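PDB 4K9Q: benzoylformate Decarboxylase from Polynucleobacter necessarius, which binds thiamine diphosphate and magnesium and probably catalyses the decarboxylation of benzoylformate to benzaldehyde. Local coordinates for residues T95-R101 / L156-D162; P132-P136 / D162-P168; P200-G205 / A226-A231; R337-T341 / Q381-R385. One frame throughout, in Å; residues are numbered along the deposited sequence.

Contact 1 of 4, residues T95-R101 / L156-D162; sequences TAGQQTR and LSLPLDD
Ala-96 and Leu-158 sit at the middle of the backbone pairing between strands 93-98 and 154-159, parallel neighbours in the six-stranded sheet of the N-terminal TPP-binding domain. Leu-156 O takes the N-H of Ala-96, and Ala-96 O takes that of Leu-158. Further along, Gln-98 N gives to Leu-158 O, and a weak bond from Leu-160 N to Gln-98 O ends the series. A water donates to both Gly-97 O and Ser-157 OG, and Ser-157 OG also hydrogen-bonds Glu-128 OE1.

The charged contacts follow where the strands run out. Arg-101 meets Asp-162 side-on, NE to OD1 at 2.9 Å and NH1 to OD2 at 2.8 Å. Guanidinium and carboxylate are 11° from coplanar, and both oxygens offer their syn lone pairs. Pro-159 CG lies over one face of the Arg-101 guanidinium, 3.8 Å from Arg-101 NH1. Asp-161 takes the backbone instead: with CG between its backbone N and carbonyl carbon (chi1 57°), OD1 comes within 2.9 Å of Arg-101 N, which meets it from above the carboxylate plane.

Apolar packing is lighter. Thr-95 CB meets Leu-158 CD1 at 3.8 Å, with Phe-139 of helix 135-147 against both residues, and Thr-100 CB rests on Leu-160 CG at 3.9 Å.

Two consecutive aspartates thus hold one arginine, by its backbone N-H and by its side chain. Since Arg-101 NH2 also reaches Ala-130 O of the third subunit, this buried ion pair ties the strand ends to an interface between chains, and the close pairing is likely to favour the charged form of both partners.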
# COMPACT_ATOMS: atom_id res chain seq x y z
N THR A 95 14.68 -12.55 -3.54
CA THR A 95 14.76 -11.99 -4.88
C THR A 95 13.79 -12.70 -5.81
O THR A 95 13.63 -13.91 -5.73
CB THR A 95 16.19 -12.05 -5.46
OG1 THR A 95 16.53 -13.41 -5.78
CG2 THR A 95 17.18 -11.49 -4.46
N ALA A 96 13.12 -11.94 -6.66
CA ALA A 96 12.31 -12.53 -7.71
C ALA A 96 12.64 -11.88 -9.03
O ALA A 96 12.76 -10.66 -9.11
CB ALA A 96 10.83 -12.37 -7.40
N GLY A 97 12.79 -12.68 -10.08
CA GLY A 97 12.95 -12.12 -11.41
C GLY A 97 11.71 -11.35 -11.79
O GLY A 97 10.61 -11.58 -11.27
N GLN A 98 11.89 -10.40 -12.70
CA GLN A 98 10.83 -9.56 -13.22
C GLN A 98 10.95 -9.59 -14.74
O GLN A 98 12.04 -9.88 -15.27
CB GLN A 98 11.02 -8.14 -12.68
CG GLN A 98 10.12 -7.04 -13.29
CD GLN A 98 8.63 -7.26 -13.00
OE1 GLN A 98 8.02 -8.18 -13.56
NE2 GLN A 98 8.05 -6.42 -12.14
N GLN A 99 9.85 -9.30 -15.44
CA GLN A 99 9.89 -9.23 -16.90
C GLN A 99 10.91 -8.19 -17.36
O GLN A 99 11.26 -7.28 -16.61
CB GLN A 99 8.50 -8.94 -17.48
CG GLN A 99 7.76 -10.19 -17.97
CD GLN A 99 8.34 -10.75 -19.28
OE1 GLN A 99 9.46 -10.42 -19.68
NE2 GLN A 99 7.56 -11.60 -19.95
N THR A 100 11.39 -8.34 -18.58
CA THR A 100 12.39 -7.44 -19.12
C THR A 100 11.90 -5.99 -19.20
O THR A 100 10.74 -5.73 -19.56
CB THR A 100 12.86 -7.91 -20.51
OG1 THR A 100 13.65 -6.88 -21.10
CG2 THR A 100 11.67 -8.20 -21.41
N ARG A 101 12.78 -5.04 -18.89
CA ARG A 101 12.43 -3.62 -19.02
C ARG A 101 12.00 -3.29 -20.45
O ARG A 101 11.34 -2.28 -20.68
CB ARG A 101 13.60 -2.70 -18.61
CG ARG A 101 13.97 -2.76 -17.14
CD ARG A 101 15.04 -1.70 -16.77
NE ARG A 101 15.69 -2.10 -15.52
CZ ARG A 101 15.40 -1.61 -14.32
NH1 ARG A 101 16.05 -2.07 -13.26
NH2 ARG A 101 14.48 -0.66 -14.18
N LEU A 156 13.71 -7.85 -3.33
CA LEU A 156 14.14 -7.17 -4.56
C LEU A 156 13.49 -7.81 -5.78
O LEU A 156 13.53 -9.03 -5.94
CB LEU A 156 15.66 -7.25 -4.72
CG LEU A 156 16.54 -6.58 -3.66
CD1 LEU A 156 18.00 -6.86 -3.97
CD2 LEU A 156 16.25 -5.09 -3.62
N SER A 157 12.92 -6.97 -6.64
CA SER A 157 12.36 -7.38 -7.92
C SER A 157 13.37 -6.97 -8.99
O SER A 157 13.70 -5.79 -9.11
CB SER A 157 11.03 -6.66 -8.14
OG SER A 157 10.52 -6.91 -9.43
N LEU A 158 13.84 -7.94 -9.77
CA LEU A 158 15.00 -7.76 -10.63
C LEU A 158 14.71 -8.09 -12.10
O LEU A 158 14.67 -9.25 -12.49
CB LEU A 158 16.16 -8.62 -10.08
CG LEU A 158 16.53 -8.24 -8.63
CD1 LEU A 158 17.30 -9.33 -7.94
CD2 LEU A 158 17.29 -6.93 -8.58
N PRO A 159 14.49 -7.05 -12.92
CA PRO A 159 14.21 -7.28 -14.35
C PRO A 159 15.30 -8.12 -15.03
O PRO A 159 16.48 -7.87 -14.84
CB PRO A 159 14.17 -5.86 -14.92
CG PRO A 159 13.68 -5.02 -13.77
CD PRO A 159 14.32 -5.63 -12.54
N LEU A 160 14.90 -9.08 -15.85
CA LEU A 160 15.81 -10.12 -16.33
C LEU A 160 16.92 -9.58 -17.23
O LEU A 160 17.99 -10.19 -17.34
CB LEU A 160 15.04 -11.22 -17.07
CG LEU A 160 14.40 -10.81 -18.40
CD1 LEU A 160 15.35 -11.15 -19.54
CD2 LEU A 160 13.07 -11.53 -18.58
N ASP A 161 16.65 -8.46 -17.87
CA ASP A 161 17.60 -7.88 -18.82
C ASP A 161 18.74 -7.09 -18.16
O ASP A 161 19.69 -6.71 -18.83
CB ASP A 161 16.88 -7.00 -19.86
CG ASP A 161 16.04 -5.88 -19.24
OD1 ASP A 161 15.39 -6.08 -18.19
OD2 ASP A 161 16.01 -4.78 -19.84
N ASP A 162 18.65 -6.86 -16.85
CA ASP A 162 19.66 -6.05 -16.17
C ASP A 162 21.01 -6.76 -16.10
O ASP A 162 22.07 -6.12 -16.16
CB ASP A 162 19.23 -5.69 -14.75
CG ASP A 162 18.11 -4.66 -14.69
OD1 ASP A 162 17.67 -4.14 -15.74
OD2 ASP A 162 17.68 -4.36 -13.56
O HOH W 1 9.56 -9.58 -9.27

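Contact 2 of 4, residues P132-P136 / D162-P168; sequences PEDVP and DWEKLIP
Pro-132 and Asp-162 bring their CA atoms within 4.8 Å where the turn leading into helix 135-147 lies against a type I beta turn, Asp-162 to Lys-165, with no hydrogen bond crossing between the two segments. The Pro-132 ring stands about at a right angle to the Asp-162 side chain, its CG 3.5 Å from OD1. The same CG also lies 3.9 Å from Lys-165 CG, beyond which the lysine bends away to give NZ to Asp-161 O.

Val-135 splits its two methyls between neighbours: CG2 sits 3.6 Å from Asp-162 OD2, while CG1 is 3.9 Å from Trp-163 CH2. That carboxylate is held by Arg-101, so its oxygens are engaged even where proline and valine carbons flank them. Replacing Asp-162 by an alanine would probably leave Arg-101 without its charge mate and open a gap beside Pro-132 and Val-135.

Ile-167 fills the other end. Its CG1 branch sits between the backbone N and the carbonyl carbon (chi1 63°), and from there CD1 reaches the CG corner of the Pro-136 ring at 4.0 Å. The CG2 branch passes Glu-133 CG at 3.8 Å, the two side chains running in opposite directions. Val-4 and Ile-7 of helix 4-15 back this apolar patch, and Ile-167 pairs its backbone with Arg-2.

The arrangement belongs to the N-terminal TPP-binding domain, a parallel sheet flanked by helices that include 4-15 and 135-147: having left strand 154-159, the chain folds back over the start of the helix that precedes that strand, then joins residues 2-3 in a small antiparallel sheet.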
# COMPACT_ATOMS: atom_id res chain seq x y z
N PRO A 132 19.73 -0.75 -14.25
CA PRO A 132 20.67 -1.85 -14.05
C PRO A 132 21.88 -1.44 -13.19
O PRO A 132 22.34 -2.23 -12.36
CB PRO A 132 21.14 -2.19 -15.47
CG PRO A 132 20.08 -1.66 -16.37
CD PRO A 132 19.43 -0.50 -15.67
N GLU A 133 22.36 -0.22 -13.39
CA GLU A 133 23.50 0.29 -12.63
C GLU A 133 23.30 0.21 -11.11
O GLU A 133 24.27 0.10 -10.36
CB GLU A 133 23.80 1.74 -13.03
CG GLU A 133 24.45 1.91 -14.40
CD GLU A 133 23.46 1.90 -15.57
OE1 GLU A 133 22.25 1.65 -15.36
OE2 GLU A 133 23.90 2.13 -16.71
N ASP A 134 22.05 0.26 -10.67
CA ASP A 134 21.74 0.28 -9.25
C ASP A 134 21.60 -1.10 -8.62
O ASP A 134 21.41 -1.21 -7.40
CB ASP A 134 20.45 1.05 -8.99
CG ASP A 134 20.56 2.51 -9.41
OD1 ASP A 134 21.65 3.11 -9.26
OD2 ASP A 134 19.55 3.05 -9.91
N VAL A 135 21.69 -2.16 -9.42
CA VAL A 135 21.43 -3.50 -8.88
C VAL A 135 22.40 -3.92 -7.76
O VAL A 135 21.96 -4.37 -6.70
CB VAL A 135 21.29 -4.58 -10.00
CG1 VAL A 135 21.27 -5.99 -9.39
CG2 VAL A 135 20.06 -4.30 -10.85
N PRO A 136 23.72 -3.78 -7.99
CA PRO A 136 24.65 -4.14 -6.91
C PRO A 136 24.39 -3.32 -5.65
O PRO A 136 24.33 -3.90 -4.56
CB PRO A 136 26.03 -3.81 -7.50
CG PRO A 136 25.83 -3.89 -8.99
CD PRO A 136 24.43 -3.39 -9.22
N ASP A 162 18.65 -6.86 -16.85
CA ASP A 162 19.66 -6.05 -16.17
C ASP A 162 21.01 -6.76 -16.10
O ASP A 162 22.07 -6.12 -16.16
CB ASP A 162 19.23 -5.69 -14.75
CG ASP A 162 18.11 -4.66 -14.69
OD1 ASP A 162 17.67 -4.14 -15.74
OD2 ASP A 162 17.68 -4.36 -13.56
N TRP A 163 20.98 -8.09 -15.95
CA TRP A 163 22.15 -8.85 -15.55
C TRP A 163 23.32 -8.79 -16.51
O TRP A 163 24.47 -8.82 -16.08
CB TRP A 163 21.76 -10.31 -15.26
CG TRP A 163 20.81 -10.41 -14.12
CD1 TRP A 163 19.48 -10.71 -14.18
CD2 TRP A 163 21.11 -10.16 -12.75
NE1 TRP A 163 18.94 -10.67 -12.91
CE2 TRP A 163 19.92 -10.34 -12.02
CE3 TRP A 163 22.28 -9.79 -12.06
CZ2 TRP A 163 19.86 -10.17 -10.63
CZ3 TRP A 163 22.22 -9.64 -10.69
CH2 TRP A 163 21.02 -9.82 -9.99
N GLU A 164 23.02 -8.72 -17.81
CA GLU A 164 24.06 -8.72 -18.84
C GLU A 164 24.58 -7.33 -19.18
O GLU A 164 25.47 -7.18 -20.01
CB GLU A 164 23.51 -9.35 -20.12
CG GLU A 164 22.39 -8.54 -20.76
CD GLU A 164 21.88 -9.14 -22.06
OE1 GLU A 164 20.92 -8.58 -22.63
OE2 GLU A 164 22.44 -10.16 -22.52
N LYS A 165 24.01 -6.30 -18.56
CA LYS A 165 24.44 -4.93 -18.86
C LYS A 165 25.85 -4.66 -18.33
O LYS A 165 26.17 -5.01 -17.19
CB LYS A 165 23.46 -3.90 -18.28
CG LYS A 165 22.01 -4.00 -18.79
CD LYS A 165 21.92 -3.69 -20.29
CE LYS A 165 20.48 -3.54 -20.74
NZ LYS A 165 19.85 -4.85 -20.95
N LEU A 166 26.69 -4.05 -19.16
CA LEU A 166 27.99 -3.56 -18.70
C LEU A 166 27.80 -2.24 -17.99
O LEU A 166 27.19 -1.32 -18.52
CB LEU A 166 28.92 -3.35 -19.88
CG LEU A 166 29.55 -4.61 -20.48
CD1 LEU A 166 30.41 -4.22 -21.67
CD2 LEU A 166 30.37 -5.33 -19.43
N ILE A 167 28.34 -2.14 -16.78
CA ILE A 167 28.19 -0.94 -15.96
C ILE A 167 29.53 -0.57 -15.34
O ILE A 167 30.42 -1.41 -15.22
CB ILE A 167 27.13 -1.14 -14.84
CG1 ILE A 167 27.58 -2.24 -13.86
CG2 ILE A 167 25.76 -1.47 -15.43
CD1 ILE A 167 26.82 -2.22 -12.53
N PRO A 168 29.67 0.71 -14.94
CA PRO A 168 30.91 1.14 -14.27
C PRO A 168 31.19 0.31 -13.03
O PRO A 168 30.27 -0.03 -12.27
CB PRO A 168 30.60 2.59 -13.89
CG PRO A 168 29.58 3.03 -14.88
CD PRO A 168 28.72 1.82 -15.12

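Contact 3 of 4, residues P200-G205 / A226-A231; sequences PLLIYG and APVWAA
Leu-201 carries its CG anti to the backbone N (chi1 174°), which brings CD1 to 3.6 Å from Trp-229 NE1, oblique to the indole. Tyr-204 and Val-228 meet on the other face of the sheet. There the tyrosine CG lies anti to the carbonyl carbon (chi1 -78°), and its ring turns one face to Val-228, whose CG1 is 4.1 Å from CD2, off toward the rim. The second valine methyl, CG2, rests 4.0 Å from Leu-202 CD1.

Beneath these side chains the backbones run parallel. Leu-202 N bonds Pro-227 O, and Leu-202 O receives Trp-229 N at 2.9 Å; two residues on, Tyr-204 N goes to Trp-229 O and Ala-231 N to Tyr-204 O. Past the end of strand 228-230, Ile-203 CG2 still touches Ala-231 CB at 3.8 Å.

Helix 214-224 lies between the two strands in the chain and packs on the face of Leu-202, Tyr-204 and Val-228 through Phe-220 and Ala-221, a beta-alpha-beta crossover. With the sheet order 3-2-1-4-5-6, this is the Rossmann-like central domain.

Chemically the contact is plain: the backbone pairs its own polar groups, and carbon packs on carbon over both faces. The tyrosine hydroxyl finds its partner in Gly-217 O on that helix, so the ring can lie within the apolar layer with its polar end satisfied.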
# COMPACT_ATOMS: atom_id res chain seq x y z
N PRO A 200 10.46 -11.31 42.40
CA PRO A 200 10.40 -11.14 40.95
C PRO A 200 10.25 -12.47 40.22
O PRO A 200 10.66 -13.52 40.72
CB PRO A 200 11.76 -10.52 40.62
CG PRO A 200 12.66 -10.98 41.72
CD PRO A 200 11.79 -11.00 42.95
N LEU A 201 9.63 -12.43 39.04
CA LEU A 201 9.50 -13.61 38.20
C LEU A 201 9.99 -13.26 36.80
O LEU A 201 9.70 -12.19 36.28
CB LEU A 201 8.03 -14.08 38.17
CG LEU A 201 7.64 -15.23 37.22
CD1 LEU A 201 6.54 -16.10 37.82
CD2 LEU A 201 7.20 -14.65 35.87
N LEU A 202 10.78 -14.16 36.21
CA LEU A 202 11.36 -13.91 34.90
C LEU A 202 10.62 -14.67 33.81
O LEU A 202 10.30 -15.84 33.98
CB LEU A 202 12.84 -14.31 34.90
CG LEU A 202 13.79 -13.48 35.77
CD1 LEU A 202 15.14 -14.15 35.84
CD2 LEU A 202 13.91 -12.10 35.19
N ILE A 203 10.35 -13.99 32.70
CA ILE A 203 9.79 -14.63 31.52
C ILE A 203 10.76 -14.37 30.37
O ILE A 203 11.02 -13.22 30.03
CB ILE A 203 8.40 -14.07 31.17
CG1 ILE A 203 7.43 -14.30 32.33
CG2 ILE A 203 7.87 -14.72 29.86
CD1 ILE A 203 6.06 -13.71 32.09
N TYR A 204 11.30 -15.44 29.80
CA TYR A 204 12.31 -15.31 28.74
C TYR A 204 11.72 -15.71 27.38
O TYR A 204 11.00 -16.71 27.27
CB TYR A 204 13.51 -16.21 29.02
CG TYR A 204 14.50 -15.72 30.05
CD1 TYR A 204 14.27 -14.56 30.79
CD2 TYR A 204 15.67 -16.43 30.30
CE1 TYR A 204 15.20 -14.12 31.74
CE2 TYR A 204 16.60 -15.99 31.24
CZ TYR A 204 16.35 -14.84 31.95
OH TYR A 204 17.28 -14.43 32.88
N GLY A 205 12.04 -14.93 26.35
CA GLY A 205 11.63 -15.24 25.00
C GLY A 205 12.81 -15.45 24.07
O GLY A 205 13.98 -15.37 24.47
N ALA A 226 15.35 -16.26 40.86
CA ALA A 226 13.93 -16.14 40.53
C ALA A 226 13.48 -17.27 39.62
O ALA A 226 14.27 -17.79 38.84
CB ALA A 226 13.67 -14.79 39.88
N PRO A 227 12.20 -17.65 39.71
CA PRO A 227 11.66 -18.63 38.77
C PRO A 227 11.70 -18.09 37.34
O PRO A 227 11.46 -16.90 37.13
CB PRO A 227 10.21 -18.81 39.23
CG PRO A 227 9.88 -17.53 39.92
CD PRO A 227 11.15 -17.11 40.60
N VAL A 228 12.00 -18.96 36.39
CA VAL A 228 12.04 -18.58 34.99
C VAL A 228 10.98 -19.37 34.22
O VAL A 228 10.88 -20.58 34.35
CB VAL A 228 13.42 -18.87 34.38
CG1 VAL A 228 13.40 -18.62 32.88
CG2 VAL A 228 14.49 -18.00 35.06
N TRP A 229 10.17 -18.66 33.44
CA TRP A 229 9.22 -19.31 32.54
C TRP A 229 9.58 -18.94 31.12
O TRP A 229 10.06 -17.84 30.86
CB TRP A 229 7.82 -18.78 32.79
CG TRP A 229 7.20 -19.22 34.08
CD1 TRP A 229 7.40 -18.68 35.31
CD2 TRP A 229 6.27 -20.29 34.25
NE1 TRP A 229 6.65 -19.34 36.25
CE2 TRP A 229 5.94 -20.33 35.62
CE3 TRP A 229 5.66 -21.21 33.38
CZ2 TRP A 229 5.05 -21.27 36.15
CZ3 TRP A 229 4.77 -22.13 33.91
CH2 TRP A 229 4.47 -22.15 35.27
N ALA A 230 9.32 -19.84 30.18
CA ALA A 230 9.42 -19.48 28.77
C ALA A 230 8.15 -18.75 28.36
O ALA A 230 7.04 -19.14 28.74
CB ALA A 230 9.64 -20.73 27.91
N ALA A 231 8.31 -17.67 27.60
CA ALA A 231 7.15 -16.95 27.07
C ALA A 231 6.26 -17.89 26.26
O ALA A 231 6.75 -18.89 25.73
CB ALA A 231 7.62 -15.79 26.20

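Contact 4 of 4, residues R337-T341 / Q381-R385; sequences RSPMT and QDVFR
Arg-337 and Arg-385 form an offset stack of guanidinium groups where the loop after helix 315-323 meets the C-terminal end of helix 377-383, which belongs to the C-terminal TPP-binding domain. The side chains come from opposite directions and lie flat on each other, centres 3.5 Å apart and planes 5° from parallel. Arg-385 spends its N-H groups within its own plane. Arg-385 NH1 and NH2 both point end-on at Ser-338 O, at 3.0 and 2.9 Å, while NE and NH2 take Asp-382 side-on, NE to the main-chain O and NH2 to OD1 in a salt bridge. Arg-337 NH2 bonds Gln-381 O at 3.1 Å, slightly tilted from its guanidinium plane, so the two arginines satisfy successive carbonyls at the helix end. Those carbonyls and the Asp-382 carboxylate probably offset the closeness of two positive groups.

An alanine in place of Arg-385 would probably leave Ser-338 O without two of its donors, Asp-382 without its salt-bridge mate and one face of the Arg-337 guanidinium without its stacking partner.

Asp-382 positions much of this. Its CG is anti to the backbone N (chi1 -170°), and from there the carboxylate faces the loop: OD2 accepts Thr-341 N at 3.1 Å through its syn lone pair, and His-353 NE2 of helix 352-361 binds the same oxygen. Met-340 passes across the aspartate to set SD 4.1 Å from Val-383 CG1. Farther out, Arg-337 NH1 bonds Glu-241 O, and one water joins Arg-337 NH2 to Asp-382 OD1. A second donates to Pro-339 O and to Asp-382 OD1, each at 2.7 Å.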
# COMPACT_ATOMS: atom_id res chain seq x y z
N ARG A 337 10.56 -27.97 39.02
CA ARG A 337 9.50 -28.58 38.20
C ARG A 337 9.49 -30.10 38.39
O ARG A 337 10.54 -30.71 38.66
CB ARG A 337 9.62 -28.20 36.71
CG ARG A 337 10.67 -28.95 35.92
CD ARG A 337 10.77 -28.44 34.46
NE ARG A 337 9.69 -28.91 33.57
CZ ARG A 337 9.80 -28.96 32.24
NH1 ARG A 337 10.93 -28.57 31.66
NH2 ARG A 337 8.79 -29.39 31.48
N SER A 338 8.31 -30.68 38.25
CA SER A 338 8.12 -32.12 38.39
C SER A 338 8.95 -32.85 37.35
O SER A 338 9.11 -32.36 36.23
CB SER A 338 6.66 -32.50 38.17
OG SER A 338 5.80 -31.78 39.03
N PRO A 339 9.46 -34.04 37.70
CA PRO A 339 10.12 -34.87 36.69
C PRO A 339 9.14 -35.27 35.59
O PRO A 339 7.91 -35.26 35.79
CB PRO A 339 10.54 -36.12 37.47
CG PRO A 339 10.53 -35.73 38.88
CD PRO A 339 9.50 -34.64 39.04
N MET A 340 9.69 -35.64 34.44
CA MET A 340 8.91 -36.15 33.33
C MET A 340 8.04 -37.29 33.83
O MET A 340 8.51 -38.17 34.57
CB MET A 340 9.85 -36.65 32.23
CG MET A 340 9.13 -37.19 31.01
SD MET A 340 10.24 -38.13 29.95
CE MET A 340 10.48 -39.61 30.92
N THR A 341 6.77 -37.27 33.45
CA THR A 341 5.86 -38.38 33.74
C THR A 341 6.12 -39.56 32.81
O THR A 341 6.82 -39.41 31.80
CB THR A 341 4.38 -37.96 33.60
OG1 THR A 341 4.11 -37.58 32.25
CG2 THR A 341 4.06 -36.79 34.54
N GLN A 381 7.04 -30.78 25.56
CA GLN A 381 7.66 -29.95 26.58
C GLN A 381 7.96 -30.75 27.86
O GLN A 381 8.93 -30.45 28.56
CB GLN A 381 6.78 -28.73 26.86
CG GLN A 381 6.77 -27.78 25.68
CD GLN A 381 5.73 -26.69 25.79
OE1 GLN A 381 4.77 -26.80 26.56
NE2 GLN A 381 5.90 -25.63 25.00
N ASP A 382 7.16 -31.77 28.14
CA ASP A 382 7.42 -32.60 29.32
C ASP A 382 8.61 -33.52 29.09
O ASP A 382 9.39 -33.79 30.01
CB ASP A 382 6.20 -33.44 29.69
CG ASP A 382 6.35 -34.12 31.04
OD1 ASP A 382 6.70 -33.42 32.01
OD2 ASP A 382 6.14 -35.35 31.14
N VAL A 383 8.73 -34.02 27.87
CA VAL A 383 9.66 -35.10 27.57
C VAL A 383 11.01 -34.57 27.11
O VAL A 383 12.05 -34.96 27.65
CB VAL A 383 9.08 -36.04 26.49
CG1 VAL A 383 10.12 -37.07 26.04
CG2 VAL A 383 7.81 -36.74 27.00
N PHE A 384 10.99 -33.70 26.11
CA PHE A 384 12.21 -33.15 25.56
C PHE A 384 12.55 -31.84 26.27
O PHE A 384 12.17 -30.76 25.83
CB PHE A 384 12.09 -32.92 24.04
CG PHE A 384 12.26 -34.17 23.22
CD1 PHE A 384 13.52 -34.59 22.80
CD2 PHE A 384 11.15 -34.95 22.86
CE1 PHE A 384 13.68 -35.74 22.04
CE2 PHE A 384 11.31 -36.10 22.10
CZ PHE A 384 12.58 -36.50 21.69
N ARG A 385 13.26 -31.94 27.38
CA ARG A 385 13.65 -30.75 28.12
C ARG A 385 14.99 -30.25 27.57
O ARG A 385 16.04 -30.78 27.90
CB ARG A 385 13.70 -31.05 29.62
CG ARG A 385 12.37 -31.62 30.09
CD ARG A 385 12.30 -31.89 31.58
NE ARG A 385 10.94 -32.31 31.93
CZ ARG A 385 10.45 -32.30 33.17
NH1 ARG A 385 11.21 -31.90 34.18
NH2 ARG A 385 9.19 -32.69 33.39
O HOH W 2 10.71 -28.50 28.76
O HOH W 3 6.23 -30.72 32.03
O HOH W 4 6.17 -33.54 34.69

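Overall arrangement
From the N terminus the chain lays down 95-101, then 132-136, and returns through 156-162 to close contact 1 and at once through 162-168 to close contact 2. The two loops therefore cross. They share Asp-162, and together they tie the C-terminal ends of two inner strands of the N-terminal domain's sheet to the start of helix 135-147. Contact 3 follows in series, a short loop through helix 214-224 inside the central domain, its centre about 47 Å from that of contact 1. Contact 4 closes last, joining the loop after helix 315-323 to helix 377-383 of the C-terminal domain, about 17 Å from contact 3 between centres. The two pairs lie on opposite sides of the chain's centre.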